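Long-range contacts in Lic11098 (Leptospira interrogans serogroup Icterohaemorrhagiae serovar copenhageni, PDB 4U08), which is of unknown function but, as a leucine-rich repeat protein and presumed virulence factor, probably offers its curved surface for binding other molecules: residues Asn145-Ile150 / Asp166-Asn171; Leu170-Lys175 / Gln192-Pro197; Glu161-Asp166 / Glu184-Asp189; Asn99-Ile104 / Ala120-Ala125. One frame throughout, in Å; residues are numbered along the deposited sequence.

Contact 1 (Asn145-Ile150 / Asp166-Asn171); sequences NQFNSI and DHNQLN. With ZN (zinc ion), chain G.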
# COMPACT_ATOMS: atom_id res chain seq x y z
N ASN A 145 -10.01 5.31 -11.58
CA ASN A 145 -11.18 5.18 -12.45
C ASN A 145 -12.30 6.02 -11.83
O ASN A 145 -12.01 6.96 -11.08
CB ASN A 145 -11.56 3.71 -12.65
CG ASN A 145 -10.83 3.09 -13.80
OD1 ASN A 145 -11.10 3.41 -14.94
ND2 ASN A 145 -9.85 2.24 -13.52
N GLN A 146 -13.56 5.68 -12.12
CA GLN A 146 -14.70 6.43 -11.61
C GLN A 146 -15.71 5.53 -10.88
O GLN A 146 -16.92 5.76 -10.98
CB GLN A 146 -15.38 7.22 -12.75
CG GLN A 146 -14.55 8.40 -13.26
CD GLN A 146 -14.75 8.68 -14.73
OE1 GLN A 146 -15.37 7.91 -15.48
NE2 GLN A 146 -14.21 9.80 -15.19
N PHE A 147 -15.21 4.54 -10.13
CA PHE A 147 -16.07 3.66 -9.35
C PHE A 147 -16.56 4.34 -8.07
O PHE A 147 -15.75 4.66 -7.19
CB PHE A 147 -15.36 2.33 -9.01
CG PHE A 147 -15.09 1.42 -10.18
CD1 PHE A 147 -16.08 0.56 -10.66
CD2 PHE A 147 -13.84 1.40 -10.79
CE1 PHE A 147 -15.82 -0.31 -11.73
CE2 PHE A 147 -13.58 0.55 -11.87
CZ PHE A 147 -14.57 -0.30 -12.34
N ASN A 148 -17.89 4.49 -7.95
CA ASN A 148 -18.55 5.05 -6.77
C ASN A 148 -18.86 3.90 -5.85
O ASN A 148 -19.01 4.08 -4.65
CB ASN A 148 -19.86 5.75 -7.16
CG ASN A 148 -19.64 6.94 -8.05
OD1 ASN A 148 -18.83 7.83 -7.76
ND2 ASN A 148 -20.33 6.98 -9.17
N SER A 149 -18.93 2.70 -6.45
CA SER A 149 -19.15 1.45 -5.77
C SER A 149 -18.54 0.36 -6.62
O SER A 149 -18.28 0.57 -7.80
CB SER A 149 -20.64 1.21 -5.51
OG SER A 149 -21.33 1.22 -6.74
N ILE A 150 -18.21 -0.77 -6.02
CA ILE A 150 -17.61 -1.88 -6.75
C ILE A 150 -18.58 -3.08 -6.64
O ILE A 150 -19.05 -3.38 -5.54
CB ILE A 150 -16.13 -2.17 -6.33
CG1 ILE A 150 -15.46 -3.30 -7.19
CG2 ILE A 150 -15.97 -2.44 -4.83
CD1 ILE A 150 -15.11 -2.91 -8.63
N ASP A 166 -7.48 1.86 -5.63
CA ASP A 166 -7.07 3.18 -5.15
C ASP A 166 -7.57 4.30 -6.09
O ASP A 166 -7.70 4.08 -7.30
CB ASP A 166 -5.53 3.23 -5.06
CG ASP A 166 -4.87 2.98 -6.40
OD1 ASP A 166 -4.78 1.79 -6.82
OD2 ASP A 166 -4.52 3.98 -7.08
N HIS A 167 -7.75 5.50 -5.53
CA HIS A 167 -8.14 6.70 -6.30
C HIS A 167 -9.42 6.51 -7.11
O HIS A 167 -9.47 6.79 -8.30
CB HIS A 167 -6.97 7.19 -7.18
CG HIS A 167 -5.78 7.60 -6.36
ND1 HIS A 167 -4.80 6.68 -6.02
CD2 HIS A 167 -5.47 8.80 -5.83
CE1 HIS A 167 -3.94 7.35 -5.27
NE2 HIS A 167 -4.28 8.63 -5.15
N ASN A 168 -10.44 6.01 -6.44
CA ASN A 168 -11.78 5.88 -7.02
C ASN A 168 -12.65 6.74 -6.13
O ASN A 168 -12.11 7.62 -5.43
CB ASN A 168 -12.22 4.42 -7.11
CG ASN A 168 -11.70 3.79 -8.35
OD1 ASN A 168 -12.13 4.13 -9.45
ND2 ASN A 168 -10.71 2.92 -8.24
N GLN A 169 -13.96 6.54 -6.14
CA GLN A 169 -14.80 7.35 -5.27
C GLN A 169 -15.63 6.48 -4.33
O GLN A 169 -16.73 6.87 -3.95
CB GLN A 169 -15.65 8.37 -6.09
CG GLN A 169 -15.70 8.05 -7.60
CD GLN A 169 -14.87 8.99 -8.43
OE1 GLN A 169 -15.40 9.92 -9.05
NE2 GLN A 169 -13.56 8.75 -8.49
N LEU A 170 -15.04 5.35 -3.85
CA LEU A 170 -15.71 4.42 -2.94
C LEU A 170 -16.03 4.98 -1.58
O LEU A 170 -15.14 5.47 -0.90
CB LEU A 170 -14.91 3.10 -2.79
CG LEU A 170 -14.53 2.37 -4.06
CD1 LEU A 170 -13.62 1.17 -3.74
CD2 LEU A 170 -15.75 1.89 -4.81
N ASN A 171 -17.29 4.86 -1.14
CA ASN A 171 -17.67 5.28 0.21
C ASN A 171 -17.71 4.05 1.09
O ASN A 171 -17.49 4.14 2.31
CB ASN A 171 -19.07 5.92 0.22
CG ASN A 171 -19.34 6.85 -0.93
OD1 ASN A 171 -20.04 6.50 -1.88
ND2 ASN A 171 -18.77 8.04 -0.89
ZN ZN G . -3.89 9.98 -3.63
O HOH W 1 -3.01 8.99 -1.86
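Packing is tightest around the amide of Asn168, which belongs to the asparagine row of a leucine-rich repeat solenoid. With CG beside its own backbone N (chi1 -84°), this side chain lies alongside Phe147, and its OD1 sits at the edge of the phenyl ring, in the ring plane. The same OD1 accepts Phe147 N at 3.2 Å in a nearly straight bond (164°), the donor standing above the carbonyl plane, and a weak, bent bond from Asn145 N. Asn168 ND2 turns to the carbonyls of Leu142 and Leu165. A backbone bond from Gln169 N to Phe147 O, 2.8 Å, follows, and Leu170 CD2 then packs 3.6 Å from Ser149 CA. The solvent side is looser: Asn148 is exposed, and it and Gln169 run side by side, amide planes 55° apart, with Asn148 OD1 facing the carbon Gln169 CG and not a donor. At the far end His167 gives its ND1 proton to the anti lone pair of Asp166 OD2 and binds zinc through NE2 at 2.1 Å, with water 1 and His190 as further ligands. Zinc and carboxylate together fix the imidazole's rotation, and Asp166 would probably make it a more electron-rich ligand.

Contact 2 (Leu170-Lys175 / Gln192-Pro197); sequences LNVLPK and QLNVLP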
# COMPACT_ATOMS: atom_id res chain seq x y z
N LEU A 170 -15.04 5.35 -3.85
CA LEU A 170 -15.71 4.42 -2.94
C LEU A 170 -16.03 4.98 -1.58
O LEU A 170 -15.14 5.47 -0.90
CB LEU A 170 -14.91 3.10 -2.79
CG LEU A 170 -14.53 2.37 -4.06
CD1 LEU A 170 -13.62 1.17 -3.74
CD2 LEU A 170 -15.75 1.89 -4.81
N ASN A 171 -17.29 4.86 -1.14
CA ASN A 171 -17.67 5.28 0.21
C ASN A 171 -17.71 4.05 1.09
O ASN A 171 -17.49 4.14 2.31
CB ASN A 171 -19.07 5.92 0.22
CG ASN A 171 -19.34 6.85 -0.93
OD1 ASN A 171 -20.04 6.50 -1.88
ND2 ASN A 171 -18.77 8.04 -0.89
N VAL A 172 -18.06 2.91 0.47
CA VAL A 172 -18.26 1.64 1.17
C VAL A 172 -17.70 0.49 0.31
O VAL A 172 -17.53 0.65 -0.90
CB VAL A 172 -19.79 1.46 1.48
CG1 VAL A 172 -20.13 0.05 1.93
CG2 VAL A 172 -20.28 2.45 2.54
N LEU A 173 -17.41 -0.66 0.95
CA LEU A 173 -17.00 -1.88 0.28
C LEU A 173 -18.17 -2.88 0.36
O LEU A 173 -18.83 -2.96 1.40
CB LEU A 173 -15.77 -2.51 0.95
CG LEU A 173 -14.48 -1.72 0.92
CD1 LEU A 173 -13.43 -2.39 1.82
CD2 LEU A 173 -13.98 -1.52 -0.51
N PRO A 174 -18.43 -3.71 -0.69
CA PRO A 174 -19.49 -4.73 -0.56
C PRO A 174 -19.09 -5.78 0.48
O PRO A 174 -17.90 -6.08 0.60
CB PRO A 174 -19.56 -5.34 -1.97
CG PRO A 174 -18.24 -5.08 -2.59
CD PRO A 174 -17.73 -3.80 -1.98
N LYS A 175 -20.05 -6.33 1.21
CA LYS A 175 -19.77 -7.34 2.23
C LYS A 175 -19.12 -8.61 1.64
O LYS A 175 -18.34 -9.25 2.33
CB LYS A 175 -21.04 -7.65 3.07
CG LYS A 175 -22.18 -8.33 2.28
CD LYS A 175 -23.45 -8.47 3.10
CE LYS A 175 -24.70 -8.37 2.25
NZ LYS A 175 -24.82 -9.51 1.33
N GLN A 192 -13.09 7.37 -0.43
CA GLN A 192 -13.73 8.17 0.60
C GLN A 192 -14.42 7.25 1.58
O GLN A 192 -15.52 7.52 2.06
CB GLN A 192 -14.66 9.29 0.02
CG GLN A 192 -15.56 8.87 -1.13
CD GLN A 192 -16.18 10.07 -1.82
OE1 GLN A 192 -16.63 11.03 -1.18
NE2 GLN A 192 -16.25 10.02 -3.14
N LEU A 193 -13.75 6.12 1.86
CA LEU A 193 -14.28 5.10 2.75
C LEU A 193 -14.53 5.66 4.13
O LEU A 193 -13.62 6.19 4.74
CB LEU A 193 -13.34 3.88 2.82
CG LEU A 193 -13.19 3.05 1.53
CD1 LEU A 193 -11.99 2.10 1.65
CD2 LEU A 193 -14.45 2.23 1.24
N ASN A 194 -15.77 5.55 4.61
CA ASN A 194 -16.13 6.05 5.94
C ASN A 194 -16.26 4.92 6.92
O ASN A 194 -16.27 5.14 8.13
CB ASN A 194 -17.41 6.92 5.88
CG ASN A 194 -18.56 6.34 5.09
OD1 ASN A 194 -19.12 5.31 5.46
ND2 ASN A 194 -18.92 6.99 4.00
N VAL A 195 -16.30 3.68 6.42
CA VAL A 195 -16.43 2.47 7.25
C VAL A 195 -15.87 1.28 6.47
O VAL A 195 -15.91 1.28 5.24
CB VAL A 195 -17.93 2.26 7.66
CG1 VAL A 195 -18.81 1.87 6.48
CG2 VAL A 195 -18.08 1.25 8.80
N LEU A 196 -15.37 0.27 7.19
CA LEU A 196 -14.92 -0.99 6.60
C LEU A 196 -15.95 -2.05 6.97
O LEU A 196 -16.43 -2.04 8.10
CB LEU A 196 -13.56 -1.43 7.16
CG LEU A 196 -12.36 -0.58 6.80
CD1 LEU A 196 -11.14 -1.08 7.52
CD2 LEU A 196 -12.12 -0.56 5.26
N PRO A 197 -16.29 -3.00 6.06
CA PRO A 197 -17.25 -4.05 6.44
C PRO A 197 -16.69 -5.00 7.49
O PRO A 197 -15.48 -5.23 7.51
CB PRO A 197 -17.52 -4.77 5.12
CG PRO A 197 -16.30 -4.58 4.32
CD PRO A 197 -15.78 -3.21 4.69
O HOH W 2 -17.48 -0.55 3.72
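Two direct backbone hydrogen bonds join these successive loops on the convex side of the leucine-rich repeat solenoid; the end-to-end directions of 170-175 and 192-197 differ by only 3°. Gln192 N reaches Leu170 O at 2.8 Å and Asn194 N reaches Asn171 O at 3.2 Å, each donor lying in the plane of its carbonyl. Asn171 O also receives a CA-H...O contact from Leu193 CA, with an angle of 158° at the hydrogen. Farther along the chain the two backbones part, and water 2 spans the gap, accepting from Leu173 N at 2.8 Å and donating to Val195 O at 2.9 Å. Apolar packing centres on Leu173. Its CD1 lies 3.8 Å from Pro197 CD, the two side chains crossing obliquely, and touches Leu196 CD2, while its CG lies 4.0 Å from Leu193 CD2, those side chains crossing at about a right angle. Val172 CG2 and Val195 CG1 touch at the outer surface. Among the amide side chains, Asn171 and Gln192 lie alongside each other with planes 54° apart, Asn171 ND2 coming to 3.3 Å from Gln192 CG. Together these are consistent with coil spacing held by backbone hydrogen bonds, a water bridge and apolar packing.

Contact 3 (Glu161-Asp166 / Glu184-Asp189); sequences ESLGLD and ESLGLD. With CA (calcium ion), chain H.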
# COMPACT_ATOMS: atom_id res chain seq x y z
N GLU A 161 -5.20 -12.46 -5.86
CA GLU A 161 -4.13 -12.21 -4.89
C GLU A 161 -3.89 -10.72 -4.68
O GLU A 161 -3.52 -10.35 -3.58
CB GLU A 161 -2.83 -12.89 -5.34
CG GLU A 161 -2.85 -14.38 -5.08
CD GLU A 161 -1.71 -15.17 -5.69
OE1 GLU A 161 -1.87 -16.40 -5.83
OE2 GLU A 161 -0.68 -14.56 -6.06
N SER A 162 -4.04 -9.89 -5.73
CA SER A 162 -3.86 -8.45 -5.60
C SER A 162 -5.02 -7.74 -6.26
O SER A 162 -5.34 -8.02 -7.43
CB SER A 162 -2.56 -7.97 -6.24
OG SER A 162 -1.42 -8.69 -5.81
N LEU A 163 -5.62 -6.80 -5.53
CA LEU A 163 -6.75 -6.00 -5.99
C LEU A 163 -6.43 -4.53 -5.73
O LEU A 163 -6.23 -4.14 -4.57
CB LEU A 163 -8.03 -6.43 -5.25
CG LEU A 163 -9.31 -5.63 -5.56
CD1 LEU A 163 -9.65 -5.68 -7.09
CD2 LEU A 163 -10.46 -6.14 -4.74
N GLY A 164 -6.34 -3.76 -6.80
CA GLY A 164 -6.07 -2.33 -6.72
C GLY A 164 -7.33 -1.53 -7.00
O GLY A 164 -7.87 -1.61 -8.10
N LEU A 165 -7.81 -0.78 -6.02
CA LEU A 165 -9.01 0.04 -6.14
C LEU A 165 -8.76 1.46 -5.67
O LEU A 165 -9.69 2.19 -5.36
CB LEU A 165 -10.16 -0.60 -5.35
CG LEU A 165 -10.87 -1.76 -6.05
CD1 LEU A 165 -11.68 -2.54 -5.05
CD2 LEU A 165 -11.76 -1.25 -7.18
N ASP A 166 -7.48 1.86 -5.63
CA ASP A 166 -7.07 3.18 -5.15
C ASP A 166 -7.57 4.30 -6.09
O ASP A 166 -7.70 4.08 -7.30
CB ASP A 166 -5.53 3.23 -5.06
CG ASP A 166 -4.87 2.98 -6.40
OD1 ASP A 166 -4.78 1.79 -6.82
OD2 ASP A 166 -4.52 3.98 -7.08
N GLU A 184 -3.94 -11.26 -1.01
CA GLU A 184 -2.73 -10.94 -0.25
C GLU A 184 -2.51 -9.44 -0.16
O GLU A 184 -1.94 -8.96 0.83
CB GLU A 184 -1.49 -11.60 -0.87
CG GLU A 184 -1.55 -13.12 -0.80
CD GLU A 184 -0.48 -13.85 -1.58
OE1 GLU A 184 0.27 -13.19 -2.33
OE2 GLU A 184 -0.40 -15.09 -1.45
N SER A 185 -2.94 -8.70 -1.19
CA SER A 185 -2.77 -7.25 -1.22
C SER A 185 -4.07 -6.55 -1.61
O SER A 185 -4.67 -6.87 -2.64
CB SER A 185 -1.63 -6.87 -2.17
OG SER A 185 -1.44 -5.47 -2.20
N LEU A 186 -4.49 -5.59 -0.81
CA LEU A 186 -5.72 -4.82 -1.08
C LEU A 186 -5.39 -3.33 -1.06
O LEU A 186 -5.04 -2.79 -0.02
CB LEU A 186 -6.83 -5.19 -0.06
CG LEU A 186 -8.18 -4.42 -0.16
CD1 LEU A 186 -8.77 -4.47 -1.59
CD2 LEU A 186 -9.16 -4.95 0.86
N GLY A 187 -5.47 -2.68 -2.22
CA GLY A 187 -5.15 -1.26 -2.36
C GLY A 187 -6.40 -0.40 -2.40
O GLY A 187 -7.12 -0.41 -3.41
N LEU A 188 -6.67 0.35 -1.34
CA LEU A 188 -7.84 1.23 -1.24
C LEU A 188 -7.48 2.70 -0.95
O LEU A 188 -8.35 3.46 -0.54
CB LEU A 188 -8.78 0.69 -0.16
CG LEU A 188 -9.47 -0.65 -0.48
CD1 LEU A 188 -10.02 -1.27 0.74
CD2 LEU A 188 -10.55 -0.44 -1.57
N ASP A 189 -6.21 3.11 -1.14
CA ASP A 189 -5.80 4.49 -0.88
C ASP A 189 -6.63 5.52 -1.63
O ASP A 189 -6.93 5.35 -2.81
CB ASP A 189 -4.33 4.75 -1.33
CG ASP A 189 -3.25 3.99 -0.59
OD1 ASP A 189 -3.50 3.55 0.54
OD2 ASP A 189 -2.15 3.83 -1.15
CA CA H . 1.49 -14.26 -4.67
O HOH W 3 3.20 -13.48 -2.83
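Glu161 O is gripped by two backbone donors, Glu184 N at 2.8 Å on a lone pair in the carbonyl plane and Ser185 N at 3.0 Å nearly along the C=O axis. It opens the parallel pairing of strands 162-164 and 185-187, neighbours in the concave face of the leucine-rich repeat solenoid; their directions differ by 2°. Three more bonds continue it: Leu163 N to Ser185 O, Gly187 N to Leu163 O, straight at 178°, and Leu165 N to Gly187 O, which is the shortest at 2.7 Å. Leu163 and Leu186 both point into the core, each with CG anti to the backbone N, so that they lie side by side with Leu163 CD2 3.9 Å from Leu186 CD1. Leu165 CB and Leu188 CD2 extend this layer. Ser162 and Ser185 occupy the other face. Beyond the strand, Asp189 OD2 forms a salt bridge with Arg212. At the opposite end the extended Glu161 and Glu184 side chains run alongside each other, their carboxylate planes stacked 23° apart. The calcium ion probably offsets the repulsion between these like charges. Glu161 OE2 binds it at 2.6 Å, Glu184 OE1 at the longer 2.9 Å, and water 3 also coordinates it.

Contact 4 (Asn99-Ile104 / Ala120-Ala125); sequences NQLTAI and AHNQLA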
# COMPACT_ATOMS: atom_id res chain seq x y z
N ASN A 99 -5.85 4.87 -20.60
CA ASN A 99 -6.68 4.91 -21.79
C ASN A 99 -7.96 5.64 -21.42
O ASN A 99 -8.05 6.20 -20.32
CB ASN A 99 -6.94 3.50 -22.32
CG ASN A 99 -5.80 2.97 -23.13
OD1 ASN A 99 -5.54 3.45 -24.24
ND2 ASN A 99 -5.07 2.01 -22.61
N GLN A 100 -8.96 5.65 -22.30
CA GLN A 100 -10.21 6.33 -22.01
C GLN A 100 -11.41 5.37 -22.05
O GLN A 100 -12.46 5.73 -22.56
CB GLN A 100 -10.38 7.53 -22.95
CG GLN A 100 -9.57 8.74 -22.53
CD GLN A 100 -9.52 9.75 -23.64
OE1 GLN A 100 -10.52 10.41 -23.96
NE2 GLN A 100 -8.37 9.86 -24.29
N LEU A 101 -11.23 4.15 -21.51
CA LEU A 101 -12.30 3.16 -21.50
C LEU A 101 -13.39 3.54 -20.51
O LEU A 101 -13.09 3.89 -19.38
CB LEU A 101 -11.77 1.74 -21.24
CG LEU A 101 -10.70 1.20 -22.19
CD1 LEU A 101 -10.13 -0.08 -21.66
CD2 LEU A 101 -11.23 0.96 -23.59
N THR A 102 -14.64 3.51 -20.98
CA THR A 102 -15.83 3.82 -20.17
C THR A 102 -16.60 2.54 -19.88
O THR A 102 -17.48 2.54 -19.03
CB THR A 102 -16.73 4.86 -20.86
OG1 THR A 102 -16.99 4.44 -22.20
CG2 THR A 102 -16.12 6.25 -20.85
N ALA A 103 -16.26 1.45 -20.59
CA ALA A 103 -16.87 0.13 -20.43
C ALA A 103 -15.91 -0.94 -20.89
O ALA A 103 -14.99 -0.68 -21.67
CB ALA A 103 -18.17 0.05 -21.23
N ILE A 104 -16.14 -2.16 -20.40
CA ILE A 104 -15.42 -3.39 -20.69
C ILE A 104 -16.47 -4.37 -21.22
O ILE A 104 -17.47 -4.60 -20.53
CB ILE A 104 -14.71 -3.90 -19.40
CG1 ILE A 104 -13.56 -2.96 -18.95
CG2 ILE A 104 -14.23 -5.35 -19.53
CD1 ILE A 104 -12.62 -2.45 -20.06
N ALA A 120 -6.14 0.24 -14.76
CA ALA A 120 -5.92 1.49 -14.03
C ALA A 120 -5.85 2.69 -14.99
O ALA A 120 -5.56 2.51 -16.15
CB ALA A 120 -4.66 1.39 -13.17
N HIS A 121 -6.20 3.89 -14.51
CA HIS A 121 -6.17 5.15 -15.28
C HIS A 121 -7.07 5.10 -16.53
O HIS A 121 -6.63 5.36 -17.64
CB HIS A 121 -4.72 5.59 -15.61
CG HIS A 121 -3.91 5.91 -14.40
ND1 HIS A 121 -3.66 7.22 -14.03
CD2 HIS A 121 -3.39 5.09 -13.47
CE1 HIS A 121 -2.95 7.16 -12.91
NE2 HIS A 121 -2.76 5.89 -12.54
N ASN A 122 -8.34 4.76 -16.32
CA ASN A 122 -9.35 4.78 -17.37
C ASN A 122 -10.54 5.59 -16.86
O ASN A 122 -10.38 6.35 -15.90
CB ASN A 122 -9.71 3.36 -17.82
CG ASN A 122 -8.73 2.82 -18.80
OD1 ASN A 122 -8.81 3.11 -19.99
ND2 ASN A 122 -7.76 2.06 -18.33
N GLN A 123 -11.71 5.45 -17.49
CA GLN A 123 -12.89 6.18 -17.03
C GLN A 123 -14.06 5.20 -16.79
O GLN A 123 -15.21 5.45 -17.15
CB GLN A 123 -13.20 7.37 -17.99
CG GLN A 123 -12.30 8.59 -17.67
CD GLN A 123 -11.99 9.56 -18.79
OE1 GLN A 123 -10.82 9.74 -19.17
NE2 GLN A 123 -12.99 10.32 -19.24
N LEU A 124 -13.73 4.06 -16.14
CA LEU A 124 -14.68 2.99 -15.81
C LEU A 124 -15.48 3.30 -14.56
O LEU A 124 -14.92 3.75 -13.56
CB LEU A 124 -13.96 1.65 -15.64
CG LEU A 124 -13.22 1.11 -16.85
CD1 LEU A 124 -12.34 -0.07 -16.46
CD2 LEU A 124 -14.19 0.68 -17.94
N ALA A 125 -16.80 3.07 -14.60
CA ALA A 125 -17.68 3.26 -13.45
C ALA A 125 -18.32 1.92 -13.06
O ALA A 125 -18.87 1.78 -11.97
CB ALA A 125 -18.75 4.30 -13.78
O HOH W 4 -18.34 1.85 -16.62
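Asn122 OD1 takes the backbone N-H of Leu101 at 3.0 Å, in the carbonyl plane and on a lone pair, with a nearly straight angle of 166° at the hydrogen. The side chain reaches this place with CG beside its own backbone N (chi1 -82°), lying alongside Leu101 and pressing OD1 to 3.0 Å from Asn99 CB. Its ND2 is satisfied by the carbonyls of Leu96 and Leu119, so the buried amide is used at both ends. Asn99 repeats the scheme one coil earlier, with ND2 giving to Leu73 O and Leu96 O, and OD1 accepting from Leu78 N. Asparagines recurring in this way form the asparagine row characteristic of leucine-rich repeats. The main chain adds two bonds: Asn99 N gives to His121 O at 3.1 Å, and Gln123 N gives to Leu101 O at 2.8 Å. Asn99 O faces Asn122 CA, and Gln123 O faces Thr102 CA, in CA-H...O contacts. Water 4 closes the next step, donating to Thr102 O at 2.7 Å and accepting from Ala125 N. On the inner side Leu124 CD2 packs against the backbone, 3.4 Å from Ala103 N, and meets Ile104 CG1 at 3.8 Å, the two side chains crossing at about a right angle. On the outside, Gln100 and Gln123 run side by side with nearly parallel amide planes. Leu124 N in turn gives to Asn145 OD1, while His121 stacks on His144. The contact thus joins the loop between strands 93-95 and 116-118 to the one between strands 116-118 and 139-141.

From the N terminus, contact 4 comes first, closing a loop around strand 116-118 before any other contact opens. Contact 1 then closes one around strand 162-164, and is tied to contact 4 by Gln146 N to Leu124 O. Contact 3 joins strand 162-164 to 185-187 and crosses both contact 1, with which it shares Asp166, and contact 2. Contact 2, around strand 185-187, begins where contact 1 ends, at the shared Leu170 and Asn171. None nests in another. Leu170 CD1 packs on Leu165 and Leu188, joining the concave strands to the loops behind them across the solenoid core.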